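Cypemycin cysteine dehydrogenase (decarboxylating) (Streptomyces sp, PDB 6JDD) catalyses the oxidative decarboxylation of the C-terminal cysteine of the cypemycin precursor peptide, a step in making the aminovinyl-cysteine of this linaridin, and carries bound FAD. Local coordinates at residues 14-19 / 43-48; 66-71 / 109-114. One frame throughout, in Å; residues are numbered along the deposited sequence.

From the N terminus, the chain passes through strand 10-15, returns through helix 24-34 and continues in strand 39-44; contact 1 closes this beta-alpha-beta unit where the two strands end beside the FAD of chain B. Contact 2 follows in series, neither nested in contact 1 nor crossing it: it closes the longer excursion from strand 65-67, outermost in this chain's sheet, to the start of helix 111-118, beside a second FAD, that of chain C. The two meet in the same parallel sheet, where Val44 pairs through its backbone with Trp66 and Asp68, and His14 packs on Ala112 and Asp68, tying the strand ends to the helix start.

Contact 1 of 2, residues 14-19 / 43-48; sequences HVTGSI and SVTPAA. With FAD (flavin-adenine dinucleotide), chain B.
His14 lays its imidazole beside Ser43: its ND1 lies 2.6 Å from Ser43 OG, which sits at the ring edge near its plane, in a hydrogen bond for which either atom could be the donor. CG of His14 stands anti to the backbone N (chi1 -179°), bringing the ring alongside Ser43. The serine OG also bonds to His12 NE2 and thus joins two histidines. Further along the ring, Thr45 CG2 packs 3.7 Å from His14 CE1. The backbones run as parallel strands: Val15 N donates to Ser43 O (2.9 Å), and Val15 O receives Thr45 N (3.1 Å). On the other face of the sheet, Val15 CG1 rests 4.1 Å from Ala48 CB.

Past the strands both segments turn to the FAD pyrophosphate. Thr45 OG1 lies between its backbone N and carbonyl carbon (chi1 68°), where it accepts from Ala48 N in an ST motif and donates to FAD O2P, 2.5 Å from Thr45 OG1. Gly17 N reaches the same phosphate oxygen, so O2P is gripped from both segments, while Gly17 O receives the ribityl O2' and Ala47 N donates to O2A of the other phosphate. Backbone amides would help to offset the phosphate charge. Gly17 centres an inverse gamma turn, and its CA lies 3.8 Å from Ala47 CB.

This is the cofactor end of a Rossmann-like parallel sheet. Strand 10-15 is flanked by strands 39-44 and 90-95; Thr16 OG1 bonds to Pro94 O and Thr96 N, and His14 packs against Ala112 and Leu116 of helix 111-118.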
loop_
_atom_site.group_PDB
_atom_site.type_symbol
_atom_site.label_atom_id
_atom_site.label_comp_id
_atom_site.label_asym_id
_atom_site.label_seq_id
_atom_site.Cartn_x
_atom_site.Cartn_y
_atom_site.Cartn_z
ATOM N N HIS A 14 16.038 24.399 17.609
ATOM C CA HIS A 14 15.042 23.318 17.752
ATOM C C HIS A 14 13.660 23.919 17.547
ATOM O O HIS A 14 13.275 24.828 18.317
ATOM C CB HIS A 14 15.195 22.628 19.102
ATOM C CG HIS A 14 14.229 21.514 19.300
ATOM N ND1 HIS A 14 14.142 20.454 18.414
ATOM C CD2 HIS A 14 13.281 21.312 20.236
ATOM C CE1 HIS A 14 13.185 19.642 18.818
ATOM N NE2 HIS A 14 12.619 20.160 19.916
ATOM N N VAL A 15 12.997 23.478 16.485
ATOM C CA VAL A 15 11.717 24.070 16.005
ATOM C C VAL A 15 10.584 23.141 16.414
ATOM O O VAL A 15 10.659 21.945 16.077
ATOM C CB VAL A 15 11.742 24.269 14.482
ATOM C CG1 VAL A 15 10.502 25.026 13.985
ATOM C CG2 VAL A 15 13.034 24.942 14.035
ATOM N N THR A 16 9.539 23.671 17.052
ATOM C CA THR A 16 8.412 22.869 17.606
ATOM C C THR A 16 7.104 23.387 17.012
ATOM O O THR A 16 7.111 24.425 16.442
ATOM C CB THR A 16 8.412 22.856 19.152
ATOM O OG1 THR A 16 7.933 24.107 19.665
ATOM C CG2 THR A 16 9.761 22.513 19.767
ATOM N N GLY A 17 6.014 22.647 17.218
ATOM C CA GLY A 17 4.759 22.671 16.441
ATOM C C GLY A 17 3.822 23.781 16.838
ATOM O O GLY A 17 2.654 23.529 17.194
ATOM N N SER A 18 4.251 25.000 16.678
ATOM C CA SER A 18 3.289 26.112 16.683
ATOM C C SER A 18 3.287 26.735 15.293
ATOM O O SER A 18 4.263 26.570 14.511
ATOM C CB SER A 18 3.598 27.079 17.789
ATOM O OG SER A 18 4.844 27.694 17.607
ATOM N N ILE A 19 2.212 27.435 14.981
ATOM C CA ILE A 19 2.050 28.096 13.662
ATOM C C ILE A 19 3.246 29.041 13.432
ATOM O O ILE A 19 3.691 29.145 12.278
ATOM C CB ILE A 19 0.656 28.744 13.568
ATOM C CG1 ILE A 19 0.368 29.178 12.138
ATOM C CG2 ILE A 19 0.496 29.868 14.569
ATOM C CD1 ILE A 19 0.274 27.971 11.220
ATOM N N SER A 43 16.931 21.251 14.179
ATOM C CA SER A 43 16.095 20.051 14.434
ATOM C C SER A 43 14.628 20.478 14.339
ATOM O O SER A 43 14.301 21.605 14.677
ATOM C CB SER A 43 16.431 19.374 15.757
ATOM O OG SER A 43 16.223 20.227 16.876
ATOM N N VAL A 44 13.780 19.615 13.838
ATOM C CA VAL A 44 12.366 19.982 13.597
ATOM C C VAL A 44 11.500 18.827 14.092
ATOM O O VAL A 44 11.710 17.709 13.680
ATOM C CB VAL A 44 12.126 20.248 12.101
ATOM C CG1 VAL A 44 10.701 20.657 11.843
ATOM C CG2 VAL A 44 13.069 21.277 11.531
ATOM N N THR A 45 10.515 19.101 14.919
ATOM C CA THR A 45 9.625 18.058 15.477
ATOM C C THR A 45 8.655 17.675 14.390
ATOM O O THR A 45 8.350 18.489 13.541
ATOM C CB THR A 45 8.820 18.471 16.715
ATOM O OG1 THR A 45 7.826 19.455 16.399
ATOM C CG2 THR A 45 9.714 18.937 17.841
ATOM N N PRO A 46 8.155 16.427 14.414
ATOM C CA PRO A 46 7.100 16.015 13.503
ATOM C C PRO A 46 5.988 17.097 13.444
ATOM O O PRO A 46 5.596 17.481 12.403
ATOM C CB PRO A 46 6.696 14.685 14.144
ATOM C CG PRO A 46 7.989 14.141 14.671
ATOM C CD PRO A 46 8.602 15.358 15.320
ATOM N N ALA A 47 5.503 17.552 14.594
ATOM C CA ALA A 47 4.421 18.552 14.638
ATOM C C ALA A 47 4.854 19.754 13.808
ATOM O O ALA A 47 4.089 20.236 12.991
ATOM C CB ALA A 47 4.102 18.932 16.063
ATOM N N ALA A 48 6.050 20.276 14.038
ATOM C CA ALA A 48 6.510 21.518 13.363
ATOM C C ALA A 48 6.597 21.276 11.853
ATOM O O ALA A 48 6.456 22.215 11.069
ATOM C CB ALA A 48 7.849 21.933 13.907
HETATM P PA FAD B . 6.318 16.577 18.968
HETATM O O1A FAD B . 7.599 15.823 18.821
HETATM O O2A FAD B . 5.495 16.816 17.747
HETATM O O5B FAD B . 5.413 15.873 20.090
HETATM C C5B FAD B . 4.464 14.857 19.679
HETATM C C4B FAD B . 4.161 13.954 20.849
HETATM O O4B FAD B . 4.306 12.572 20.434
HETATM C C3B FAD B . 5.069 14.116 22.076
HETATM O O3B FAD B . 4.342 13.933 23.285
HETATM C C2B FAD B . 6.105 13.008 21.871
HETATM O O2B FAD B . 6.703 12.588 23.078
HETATM C C1B FAD B . 5.240 11.913 21.258
HETATM N N9A FAD B . 5.985 10.968 20.436
HETATM C C8A FAD B . 7.288 10.565 20.593
HETATM N N7A FAD B . 7.662 9.698 19.680
HETATM C C5A FAD B . 6.539 9.524 18.879
HETATM C C6A FAD B . 6.292 8.732 17.741
HETATM N N6A FAD B . 7.198 7.932 17.186
HETATM N N1A FAD B . 5.057 8.801 17.192
HETATM C C2A FAD B . 4.148 9.608 17.755
HETATM N N3A FAD B . 4.266 10.396 18.821
HETATM C C4A FAD B . 5.502 10.304 19.340
HETATM N N1 FAD B . 0.974 24.533 20.971
HETATM C C2 FAD B . 1.635 25.491 21.660
HETATM O O2 FAD B . 2.189 25.233 22.731
HETATM N N3 FAD B . 1.720 26.772 21.212
HETATM C C4 FAD B . 1.139 27.169 20.033
HETATM O O4 FAD B . 1.240 28.332 19.668
HETATM C C4X FAD B . 0.442 26.200 19.286
HETATM N N5 FAD B . -0.118 26.561 18.160
HETATM C C5X FAD B . -0.790 25.600 17.452
HETATM C C6 FAD B . -1.396 25.970 16.238
HETATM C C7 FAD B . -2.087 25.059 15.476
HETATM C C7M FAD B . -2.726 25.490 14.180
HETATM C C8 FAD B . -2.191 23.717 15.918
HETATM C C8M FAD B . -2.942 22.700 15.099
HETATM C C9 FAD B . -1.599 23.342 17.107
HETATM C C9A FAD B . -0.891 24.267 17.893
HETATM N N10 FAD B . -0.282 23.921 19.098
HETATM C C10 FAD B . 0.403 24.870 19.834
HETATM C "C1'" FAD B . -0.368 22.535 19.592
HETATM C "C2'" FAD B . 0.902 21.752 19.316
HETATM O "O2'" FAD B . 1.067 21.583 17.912
HETATM C "C3'" FAD B . 0.856 20.378 19.990
HETATM O "O3'" FAD B . 0.910 20.545 21.403
HETATM C "C4'" FAD B . 1.985 19.441 19.553
HETATM O "O4'" FAD B . 1.845 18.182 20.214
HETATM C "C5'" FAD B . 3.354 20.010 19.843
HETATM O "O5'" FAD B . 4.365 19.000 19.579
HETATM P P FAD B . 5.912 19.420 19.579
HETATM O O1P FAD B . 6.194 20.186 20.829
HETATM O O2P FAD B . 6.231 20.047 18.261
HETATM O O3P FAD B . 6.628 17.987 19.666
#

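Contact 2 of 2, residues 66-71 / 109-114; sequences WVDSWD and DSPALM. With FAD (flavin-adenine dinucleotide), chain C.
Ser110 OG donates to Asp68 OD2 at 2.5 Å, meeting it on the syn side, 16° out of the carboxylate plane. Ser110 is the N-cap of helix 111-118, and its OG also accepts a weak capping bond from Leu113 N. The other oxygen, Asp68 OD1, takes the amide of Ala112 (Ala112 N to Asp68 OD1, 2.7 Å), which comes from above the carboxylate plane. CG of Asp68 stands anti to the backbone N (chi1 179°), which carries the carboxylate to the helix start, and the helix N terminus would probably favour its negative charge.

Pro111 packs against Asp68 and both tryptophans. Its CD sits over the five-membered ring of Trp70, 3.5 Å from the centroid and 6° off the normal, a CH-pi contact; its CG is 4.2 Å from Trp66 CZ3. Trp66 also meets the helix at Ala112, whose N lies at the ring edge, while Met114 CB touches the edge of the Trp70 ring.

The opposite face of Trp70 is covered by the FAD of chain C, so the indole is sandwiched between proline and cofactor. That FAD is also bound by Thr45 and Gly17 of a neighbouring subunit, placing this contact at a cofactor site shared between subunits. On the cofactor side, C3' of the ribityl chain lies over the rim of the indole, 3.3 Å from Trp70 NE1.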
loop_
_atom_site.group_PDB
_atom_site.type_symbol
_atom_site.label_atom_id
_atom_site.label_comp_id
_atom_site.label_asym_id
_atom_site.label_seq_id
_atom_site.Cartn_x
_atom_site.Cartn_y
_atom_site.Cartn_z
ATOM N N TRP A 66 17.763 17.974 10.728
ATOM C CA TRP A 66 17.156 16.650 10.988
ATOM C C TRP A 66 15.781 16.764 11.642
ATOM O O TRP A 66 15.481 17.757 12.335
ATOM C CB TRP A 66 18.072 15.758 11.794
ATOM C CG TRP A 66 18.812 16.398 12.923
ATOM C CD1 TRP A 66 20.006 17.046 12.833
ATOM C CD2 TRP A 66 18.480 16.371 14.320
ATOM N NE1 TRP A 66 20.431 17.439 14.063
ATOM C CE2 TRP A 66 19.523 17.030 14.995
ATOM C CE3 TRP A 66 17.408 15.856 15.064
ATOM C CZ2 TRP A 66 19.530 17.198 16.374
ATOM C CZ3 TRP A 66 17.420 16.008 16.427
ATOM C CH2 TRP A 66 18.463 16.679 17.065
ATOM N N VAL A 67 14.962 15.766 11.372
ATOM C CA VAL A 67 13.660 15.603 12.039
ATOM C C VAL A 67 13.924 14.960 13.393
ATOM O O VAL A 67 14.773 14.044 13.470
ATOM C CB VAL A 67 12.690 14.805 11.173
ATOM C CG1 VAL A 67 11.409 14.549 11.942
ATOM C CG2 VAL A 67 12.410 15.552 9.875
ATOM N N ASP A 68 13.263 15.499 14.414
ATOM C CA ASP A 68 13.436 15.100 15.827
ATOM C C ASP A 68 12.698 13.756 16.086
ATOM O O ASP A 68 11.571 13.734 16.608
ATOM C CB ASP A 68 12.988 16.225 16.775
ATOM C CG ASP A 68 13.135 15.807 18.238
ATOM O OD1 ASP A 68 14.035 14.999 18.486
ATOM O OD2 ASP A 68 12.318 16.270 19.121
ATOM N N SER A 69 13.322 12.673 15.670
ATOM C CA SER A 69 12.666 11.315 15.708
ATOM C C SER A 69 13.765 10.280 15.784
ATOM O O SER A 69 14.755 10.445 15.097
ATOM C CB SER A 69 11.753 10.988 14.572
ATOM O OG SER A 69 11.463 9.609 14.619
ATOM N N TRP A 70 13.595 9.297 16.647
ATOM C CA TRP A 70 14.673 8.305 16.886
ATOM C C TRP A 70 14.918 7.435 15.652
ATOM O O TRP A 70 16.021 6.900 15.585
ATOM C CB TRP A 70 14.342 7.455 18.096
ATOM C CG TRP A 70 14.574 8.183 19.370
ATOM C CD1 TRP A 70 13.642 8.598 20.272
ATOM C CD2 TRP A 70 15.831 8.646 19.861
ATOM N NE1 TRP A 70 14.245 9.242 21.323
ATOM C CE2 TRP A 70 15.591 9.278 21.099
ATOM C CE3 TRP A 70 17.134 8.551 19.394
ATOM C CZ2 TRP A 70 16.610 9.812 21.873
ATOM C CZ3 TRP A 70 18.143 9.085 20.153
ATOM C CH2 TRP A 70 17.883 9.695 21.378
ATOM N N ASP A 71 13.938 7.342 14.744
ATOM C CA ASP A 71 14.021 6.641 13.430
ATOM C C ASP A 71 14.557 7.502 12.289
ATOM O O ASP A 71 14.706 6.980 11.222
ATOM C CB ASP A 71 12.643 6.222 12.942
ATOM C CG ASP A 71 11.983 5.333 13.960
ATOM O OD1 ASP A 71 12.744 4.659 14.713
ATOM O OD2 ASP A 71 10.736 5.333 13.997
ATOM N N ASP A 109 12.107 11.417 25.076
ATOM C CA ASP A 109 11.309 10.573 24.124
ATOM C C ASP A 109 11.502 11.045 22.660
ATOM O O ASP A 109 10.728 10.637 21.745
ATOM C CB ASP A 109 9.827 10.542 24.526
ATOM C CG ASP A 109 9.199 11.918 24.717
ATOM O OD1 ASP A 109 9.974 12.898 24.820
ATOM O OD2 ASP A 109 7.962 11.979 24.824
ATOM N N SER A 110 12.454 11.944 22.444
ATOM C CA SER A 110 12.893 12.378 21.104
ATOM C C SER A 110 14.365 12.705 21.210
ATOM O O SER A 110 14.866 12.978 22.264
ATOM C CB SER A 110 12.064 13.509 20.585
ATOM O OG SER A 110 12.456 14.760 21.116
ATOM N N PRO A 111 15.147 12.532 20.153
ATOM C CA PRO A 111 16.587 12.766 20.275
ATOM C C PRO A 111 16.940 14.210 20.624
ATOM O O PRO A 111 17.904 14.376 21.260
ATOM C CB PRO A 111 17.081 12.359 18.873
ATOM C CG PRO A 111 15.849 12.440 18.000
ATOM C CD PRO A 111 14.717 11.987 18.867
ATOM N N ALA A 112 16.159 15.200 20.173
ATOM C CA ALA A 112 16.345 16.628 20.535
ATOM C C ALA A 112 16.120 16.784 22.038
ATOM O O ALA A 112 16.818 17.537 22.675
ATOM C CB ALA A 112 15.451 17.564 19.760
ATOM N N LEU A 113 15.165 16.064 22.603
ATOM C CA LEU A 113 14.945 16.209 24.057
ATOM C C LEU A 113 16.056 15.514 24.839
ATOM O O LEU A 113 16.427 16.051 25.855
ATOM C CB LEU A 113 13.521 15.820 24.450
ATOM C CG LEU A 113 12.696 17.044 24.827
ATOM C CD1 LEU A 113 11.779 17.470 23.710
ATOM C CD2 LEU A 113 11.948 16.856 26.120
ATOM N N MET A 114 16.552 14.370 24.373
ATOM C CA MET A 114 17.740 13.762 25.016
ATOM C C MET A 114 18.845 14.830 25.025
ATOM O O MET A 114 19.410 15.095 26.063
ATOM C CB MET A 114 18.184 12.491 24.274
ATOM C CG MET A 114 19.450 11.835 24.820
ATOM S SD MET A 114 19.123 11.064 26.401
ATOM C CE MET A 114 18.462 9.483 25.853
HETATM P PA FAD C . 9.084 3.280 24.108
HETATM O O1A FAD C . 7.845 2.493 24.384
HETATM O O2A FAD C . 9.837 2.997 22.852
HETATM O O5B FAD C . 8.746 4.847 24.184
HETATM C C5B FAD C . 8.355 5.531 22.968
HETATM C C4B FAD C . 7.555 6.761 23.323
HETATM O O4B FAD C . 6.332 6.775 22.542
HETATM C C3B FAD C . 7.112 6.875 24.788
HETATM O O3B FAD C . 7.136 8.227 25.230
HETATM C C2B FAD C . 5.686 6.321 24.749
HETATM O O2B FAD C . 4.882 6.805 25.804
HETATM C C1B FAD C . 5.212 6.838 23.395
HETATM N N9A FAD C . 4.144 6.041 22.805
HETATM C C8A FAD C . 3.162 5.338 23.459
HETATM N N7A FAD C . 2.349 4.721 22.633
HETATM C C5A FAD C . 2.825 5.039 21.366
HETATM C C6A FAD C . 2.395 4.692 20.070
HETATM N N6A FAD C . 1.344 3.916 19.822
HETATM N N1A FAD C . 3.103 5.186 19.028
HETATM C C2A FAD C . 4.161 5.968 19.283
HETATM N N3A FAD C . 4.657 6.359 20.455
HETATM C C4A FAD C . 3.932 5.853 21.466
HETATM N N1 FAD C . 18.279 6.126 25.902
HETATM C C2 FAD C . 18.719 5.842 27.149
HETATM O O2 FAD C . 18.096 6.222 28.143
HETATM N N3 FAD C . 19.858 5.133 27.367
HETATM C C4 FAD C . 20.630 4.662 26.334
HETATM O O4 FAD C . 21.647 4.027 26.576
HETATM C C4X FAD C . 20.205 4.936 25.020
HETATM N N5 FAD C . 20.928 4.495 24.023
HETATM C C5X FAD C . 20.494 4.776 22.754
HETATM C C6 FAD C . 21.258 4.309 21.671
HETATM C C7 FAD C . 20.883 4.553 20.371
HETATM C C7M FAD C . 21.726 4.038 19.233
HETATM C C8 FAD C . 19.701 5.290 20.114
HETATM C C8M FAD C . 19.268 5.569 18.698
HETATM C C9 FAD C . 18.941 5.753 21.170
HETATM C C9A FAD C . 19.318 5.508 22.501
HETATM N N10 FAD C . 18.574 5.961 23.590
HETATM C C10 FAD C . 18.989 5.694 24.881
HETATM C "C1'" FAD C . 17.338 6.731 23.364
HETATM C "C2'" FAD C . 16.096 5.876 23.526
HETATM O "O2'" FAD C . 16.053 4.891 22.498
HETATM C "C3'" FAD C . 14.828 6.732 23.461
HETATM O "O3'" FAD C . 14.766 7.570 24.611
HETATM C "C4'" FAD C . 13.539 5.914 23.365
HETATM O "O4'" FAD C . 12.417 6.795 23.286
HETATM C "C5'" FAD C . 13.358 4.979 24.539
HETATM O "O5'" FAD C . 12.037 4.377 24.481
HETATM P P FAD C . 11.681 3.169 25.474
HETATM O O1P FAD C . 12.057 3.572 26.861
HETATM O O2P FAD C . 12.252 1.910 24.908
HETATM O O3P FAD C . 10.083 3.123 25.353
#